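Local coordinates for protein BOLA1, chloroplastic (PDB 4PUG), which binds a labile, oxygen-sensitive iron-sulfur cluster as a heterodimer with glutaredoxins, and may act as a redox-regulated transcriptional regulator or in iron-sulfur cluster biogenesis, at residues Leu72-Glu75 with Glu76-Gly80; Ala36-Lys39 with Gly40-Asp44. All coordinates share one frame; numbering follows the deposited sequence.

Contact 1 of 2, residues Leu72-Glu75 with Glu76-Gly80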
ATOM      1  N   LEU A  72       1.671  -9.204   2.033  1.00 23.65           N
ATOM      2  CA  LEU A  72       1.821  -8.942   0.604  1.00 19.51           C
ATOM      3  C   LEU A  72       2.842  -7.838   0.312  1.00 21.01           C
ATOM      4  O   LEU A  72       3.456  -7.820  -0.753  1.00 22.71           O
ATOM      5  CB  LEU A  72       0.471  -8.592  -0.028  1.00 20.59           C
ATOM      6  CG  LEU A  72      -0.563  -9.719  -0.034  1.00 19.24           C
ATOM      7  CD1 LEU A  72      -1.892  -9.221  -0.579  1.00 18.31           C
ATOM      8  CD2 LEU A  72      -0.055 -10.903  -0.845  1.00 17.87           C
ATOM      9  N   LEU A  73       3.028  -6.926   1.261  1.00 20.07           N
ATOM     10  CA  LEU A  73       3.931  -5.797   1.054  1.00 21.94           C
ATOM     11  C   LEU A  73       5.216  -5.887   1.875  1.00 20.18           C
ATOM     12  O   LEU A  73       5.884  -4.877   2.094  1.00 17.15           O
ATOM     13  CB  LEU A  73       3.212  -4.479   1.357  1.00 19.56           C
ATOM     14  CG  LEU A  73       2.032  -4.132   0.450  1.00 20.25           C
ATOM     15  CD1 LEU A  73       1.423  -2.797   0.846  1.00 22.34           C
ATOM     16  CD2 LEU A  73       2.463  -4.116  -1.007  1.00 22.03           C
ATOM     17  N   ARG A  74       5.565  -7.092   2.315  1.00 15.63           N
ATOM     18  CA  ARG A  74       6.740  -7.286   3.163  1.00 18.55           C
ATOM     19  C   ARG A  74       8.042  -6.868   2.480  1.00 17.98           C
ATOM     20  O   ARG A  74       8.920  -6.284   3.114  1.00 12.30           O
ATOM     21  CB  ARG A  74       6.835  -8.738   3.637  1.00 23.72           C
ATOM     22  CG  ARG A  74       7.979  -8.994   4.606  1.00 36.83           C
ATOM     23  CD  ARG A  74       7.945 -10.418   5.131  1.00 47.95           C
ATOM     24  NE  ARG A  74       6.706 -10.700   5.850  1.00 47.97           N
ATOM     25  CZ  ARG A  74       6.055 -11.858   5.793  1.00 55.94           C
ATOM     26  NH1 ARG A  74       6.524 -12.848   5.045  1.00 50.88           N
ATOM     27  NH2 ARG A  74       4.935 -12.027   6.482  1.00 53.44           N
ATOM     28  N   GLU A  75       8.162  -7.171   1.189  1.00 13.37           N
ATOM     29  CA  GLU A  75       9.349  -6.795   0.426  1.00 11.78           C
ATOM     30  C   GLU A  75       9.531  -5.282   0.396  1.00 13.89           C
ATOM     31  O   GLU A  75      10.645  -4.779   0.542  1.00 13.00           O
ATOM     32  CB  GLU A  75       9.275  -7.338  -1.003  1.00 19.99           C
ATOM     33  CG  GLU A  75      10.414  -6.871  -1.899  1.00 25.33           C
ATOM     34  CD  GLU A  75      10.322  -7.432  -3.304  1.00 20.78           C
ATOM     35  OE1 GLU A  75       9.257  -7.285  -3.939  1.00 30.23           O
ATOM     36  OE2 GLU A  75      11.317  -8.021  -3.773  1.00 22.83           O
ATOM     37  N   GLU A  76       8.431  -4.563   0.206  1.00 15.37           N
ATOM     38  CA  GLU A  76       8.477  -3.106   0.168  1.00 14.61           C
ATOM     39  C   GLU A  76       8.868  -2.530   1.527  1.00 15.54           C
ATOM     40  O   GLU A  76       9.631  -1.568   1.602  1.00 15.87           O
ATOM     41  CB  GLU A  76       7.141  -2.525  -0.303  1.00 11.23           C
ATOM     42  CG  GLU A  76       6.682  -3.025  -1.673  1.00 12.74           C
ATOM     43  CD  GLU A  76       7.660  -2.691  -2.789  1.00 17.86           C
ATOM     44  OE1 GLU A  76       8.444  -1.729  -2.643  1.00 13.36           O
ATOM     45  OE2 GLU A  76       7.641  -3.394  -3.822  1.00 22.93           O
ATOM     46  N   LEU A  77       8.354  -3.131   2.596  1.00 13.26           N
ATOM     47  CA  LEU A  77       8.672  -2.695   3.954  1.00 16.77           C
ATOM     48  C   LEU A  77      10.145  -2.908   4.291  1.00 23.23           C
ATOM     49  O   LEU A  77      10.696  -2.231   5.158  1.00 22.92           O
ATOM     50  CB  LEU A  77       7.798  -3.430   4.969  1.00 30.90           C
ATOM     51  CG  LEU A  77       6.316  -3.063   4.978  1.00 21.81           C
ATOM     52  CD1 LEU A  77       5.532  -4.079   5.785  1.00 22.70           C
ATOM     53  CD2 LEU A  77       6.118  -1.663   5.540  1.00 24.07           C
ATOM     54  N   ASP A  78      10.775  -3.854   3.604  1.00 20.67           N
ATOM     55  CA  ASP A  78      12.184  -4.150   3.828  1.00 18.60           C
ATOM     56  C   ASP A  78      13.089  -3.342   2.905  1.00 13.61           C
ATOM     57  O   ASP A  78      14.308  -3.348   3.066  1.00 15.78           O
ATOM     58  CB  ASP A  78      12.456  -5.644   3.629  1.00 27.45           C
ATOM     59  CG  ASP A  78      11.739  -6.507   4.644  1.00 37.14           C
ATOM     60  OD1 ASP A  78      11.384  -5.988   5.722  1.00 39.96           O
ATOM     61  OD2 ASP A  78      11.535  -7.708   4.367  1.00 41.62           O
ATOM     62  N   THR A  79      12.497  -2.648   1.936  1.00 13.78           N
ATOM     63  CA  THR A  79      13.294  -1.972   0.913  1.00 16.24           C
ATOM     64  C   THR A  79      12.973  -0.491   0.703  1.00 20.87           C
ATOM     65  O   THR A  79      13.183   0.032  -0.391  1.00 13.95           O
ATOM     66  CB  THR A  79      13.180  -2.682  -0.457  1.00 20.55           C
ATOM     67  OG1 THR A  79      11.803  -2.762  -0.845  1.00 17.54           O
ATOM     68  CG2 THR A  79      13.774  -4.085  -0.397  1.00 13.62           C
ATOM     69  N   GLY A  80      12.471   0.190   1.731  1.00 14.35           N
ATOM     70  CA  GLY A  80      12.230   1.620   1.625  1.00 16.69           C
ATOM     71  C   GLY A  80      10.919   2.138   2.193  1.00 16.22           C
ATOM     72  O   GLY A  80      10.808   3.318   2.526  1.00 19.51           O
TER
HETATM   73  O   HOH W   1       6.789  -5.930  -3.802  1.00 22.78           O
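E75 and T79 meet across one turn of the short helix 74-78, which follows helix 62-72 in the αββααβ chain of this BolA domain. L73 occupies the N-cap position, and its carbonyl starts the helix with a standard i to i+4 bond: L77 N donates to L73 O at 3.1 Å. The isobutyl group of L77 folds back over that same oxygen, with CG 3.4 Å from L73 O.

On the exposed side R74 and D78 run side by side and point the same way, their guanidinium and carboxylate planes inclined by 30°. They do not form a salt bridge, since R74 NE and D78 OD2 are 5.9 Å apart; what touches is the aliphatic part, R74 CG lying 3.8 Å from D78 OD2.

The acidic neighbours E75 and E76 take different paths. E75 is fully extended while E76 bends at its second torsion (chi2 -60°), which leaves E75 OE1 and E76 OE2 4.2 Å apart. One water donates to both of these oxygens and links them. The carboxylate of the buried E76 also makes salt bridges through OE1 to R6 and through OE2 to R9 of helix 6-18, which probably offset the repulsion.

D78 N makes two weak bonds, to R74 O and E75 O. The hydroxyl of T79 supplements them: OG1 donates to E75 O at 2.7 Å, approaching tilted 33° from the carbonyl plane.

Contact 2 of 2, residues Ala36-Lys39 with Gly40-Asp44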
ATOM      1  N   ALA A  36      16.335  17.824   0.088  1.00 19.31           N
ATOM      2  CA  ALA A  36      16.998  18.262  -1.138  1.00 26.82           C
ATOM      3  C   ALA A  36      18.470  17.853  -1.195  1.00 24.20           C
ATOM      4  O   ALA A  36      19.045  17.726  -2.278  1.00 24.31           O
ATOM      5  CB  ALA A  36      16.860  19.771  -1.304  1.00 23.34           C
ATOM      6  N   GLY A  37      19.071  17.644  -0.028  1.00 29.37           N
ATOM      7  CA  GLY A  37      20.459  17.225   0.054  1.00 27.83           C
ATOM      8  C   GLY A  37      20.656  15.756  -0.276  1.00 40.80           C
ATOM      9  O   GLY A  37      21.786  15.301  -0.457  1.00 35.82           O
ATOM     10  N   MET A  38      19.555  15.014  -0.355  1.00 30.04           N
ATOM     11  CA  MET A  38      19.608  13.586  -0.660  1.00 29.28           C
ATOM     12  C   MET A  38      18.885  13.237  -1.963  1.00 28.72           C
ATOM     13  O   MET A  38      18.919  12.088  -2.407  1.00 27.08           O
ATOM     14  CB  MET A  38      18.992  12.772   0.481  1.00 22.14           C
ATOM     15  CG  MET A  38      19.657  12.951   1.836  1.00 24.33           C
ATOM     16  SD  MET A  38      18.980  11.815   3.063  1.00 25.49           S
ATOM     17  CE  MET A  38      17.302  12.430   3.215  1.00 21.68           C
ATOM     18  N   LYS A  39      18.238  14.228  -2.571  1.00 25.06           N
ATOM     19  CA  LYS A  39      17.346  13.994  -3.708  1.00 25.13           C
ATOM     20  C   LYS A  39      18.030  13.398  -4.938  1.00 26.75           C
ATOM     21  O   LYS A  39      19.083  13.867  -5.370  1.00 24.44           O
ATOM     22  CB  LYS A  39      16.619  15.286  -4.083  1.00 40.30           C
ATOM     23  CG  LYS A  39      15.380  15.078  -4.935  1.00 44.58           C
ATOM     24  CD  LYS A  39      14.461  16.281  -4.845  1.00 47.59           C
ATOM     25  CE  LYS A  39      13.278  16.153  -5.786  1.00 63.83           C
ATOM     26  NZ  LYS A  39      12.361  17.320  -5.659  1.00 59.88           N
ATOM     27  N   GLY A  40      17.411  12.362  -5.499  1.00 32.85           N
ATOM     28  CA  GLY A  40      17.938  11.692  -6.673  1.00 27.65           C
ATOM     29  C   GLY A  40      18.861  10.542  -6.323  1.00 26.85           C
ATOM     30  O   GLY A  40      19.330   9.823  -7.206  1.00 28.94           O
ATOM     31  N   ARG A  41      19.129  10.366  -5.032  1.00 24.63           N
ATOM     32  CA  ARG A  41      20.055   9.328  -4.586  1.00 19.46           C
ATOM     33  C   ARG A  41      19.535   8.516  -3.398  1.00 19.58           C
ATOM     34  O   ARG A  41      20.214   7.611  -2.914  1.00 14.63           O
ATOM     35  CB  ARG A  41      21.421   9.936  -4.259  1.00 22.88           C
ATOM     36  CG  ARG A  41      22.014  10.745  -5.403  1.00 36.80           C
ATOM     37  CD  ARG A  41      23.396  11.257  -5.078  1.00 26.39           C
ATOM     38  NE  ARG A  41      24.373  10.177  -5.003  1.00 23.07           N
ATOM     39  CZ  ARG A  41      25.649  10.355  -4.686  1.00 18.70           C
ATOM     40  NH1 ARG A  41      26.097  11.574  -4.413  1.00 23.00           N
ATOM     41  NH2 ARG A  41      26.476   9.320  -4.638  1.00 18.88           N
ATOM     42  N   THR A  42      18.336   8.846  -2.928  1.00 16.57           N
ATOM     43  CA  THR A  42      17.679   8.064  -1.884  1.00 17.10           C
ATOM     44  C   THR A  42      16.257   7.710  -2.310  1.00 19.19           C
ATOM     45  O   THR A  42      15.663   8.396  -3.142  1.00 18.75           O
ATOM     46  CB  THR A  42      17.639   8.811  -0.534  1.00 18.68           C
ATOM     47  OG1 THR A  42      16.968  10.066  -0.700  1.00 21.39           O
ATOM     48  CG2 THR A  42      19.048   9.054  -0.007  1.00 18.76           C
ATOM     49  N   ASP A  43      15.720   6.634  -1.744  1.00 13.59           N
ATOM     50  CA  ASP A  43      14.356   6.210  -2.038  1.00 17.93           C
ATOM     51  C   ASP A  43      13.364   7.163  -1.373  1.00 12.10           C
ATOM     52  O   ASP A  43      13.276   7.218  -0.147  1.00 15.39           O
ATOM     53  CB  ASP A  43      14.139   4.781  -1.534  1.00 21.16           C
ATOM     54  CG  ASP A  43      12.883   4.139  -2.095  1.00 18.22           C
ATOM     55  OD1 ASP A  43      11.968   4.870  -2.528  1.00 16.82           O
ATOM     56  OD2 ASP A  43      12.811   2.892  -2.096  1.00 18.79           O
ATOM     57  N   ASP A  44      12.619   7.910  -2.185  1.00 18.72           N
ATOM     58  CA  ASP A  44      11.660   8.886  -1.666  1.00 10.99           C
ATOM     59  C   ASP A  44      10.247   8.334  -1.499  1.00 15.55           C
ATOM     60  O   ASP A  44       9.336   9.077  -1.149  1.00 13.44           O
ATOM     61  CB  ASP A  44      11.607  10.132  -2.559  1.00 15.25           C
ATOM     62  CG  ASP A  44      12.753  11.089  -2.303  1.00 16.81           C
ATOM     63  OD1 ASP A  44      13.332  11.051  -1.199  1.00 18.31           O
ATOM     64  OD2 ASP A  44      13.069  11.889  -3.208  1.00 20.35           O
TER
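M38, the first residue of a type II beta turn spanning M38 to R41, touches T42, the residue just past its end. The evidence for the turn is in the backbone: K39 has phi/psi of -62°/133° and G40 lies at positive phi, the pair of conformations that defines it. G40, with no CB, takes this position without crowding the K39 carbonyl. The turn is closed by R41 N donating to M38 O over 3.1 Å.

The side chain of M38 leans across that of T42. Its CB sits 3.6 Å from T42 OG1 and 3.8 Å from T42 CG2, while the sulfur reaches the same methyl more loosely, SD to CG2 at 4.1 Å. With M38 CG beside the backbone N, the thioether runs past T42 instead of over the turn. The threonine hydroxyl also lies 3.3 Å from M38 O, but its proton has another acceptor within reach, so this bond remains unsettled.

K39, at the second position of the turn, meets the following residues mainly through its base. Its CG, anti to the backbone N (chi1 -162°), lies beside the carbonyl carbon and 3.4 Å from G40 N. The closest approach to D44 is through the same carbon, K39 CG to D44 OD2 at 4.3 Å; the ammonium NZ stays 6.0 Å from OD2, too far for a salt bridge, though some long-range attraction is likely.

The contact lies at the surface, in the long connection between helix 29-32 and strand 47-53, its centre about 21 Å from the centre of the chain. H35 ND1 receives a bond from G37 N just before the turn, and D43 just after it ties the loop to R6 of helix 6-18 by a salt bridge.

Overall arrangement
Contact 2 comes first along the chain and contact 1 later, their centres about 19 Å apart. Contact 1 is partly buried, its short helix resting beside helix 6-18; contact 2 is a surface turn in the loop ahead of strand 47-53. Accordingly, contact 1 combines one good helical bond, weak ones after it and a threonine hydroxyl bond with the carboxylate of the buried E76, salt-bridged to arginines and so probably offset in charge, whereas contact 2 depends on one turn-closing bond and loose side-chain contacts. The two nevertheless converge on R6, salt-bridged to E76 and D43. There they also touch directly: T79 O lies 3.4 Å from D43 OD2, a packing contact between two acceptors.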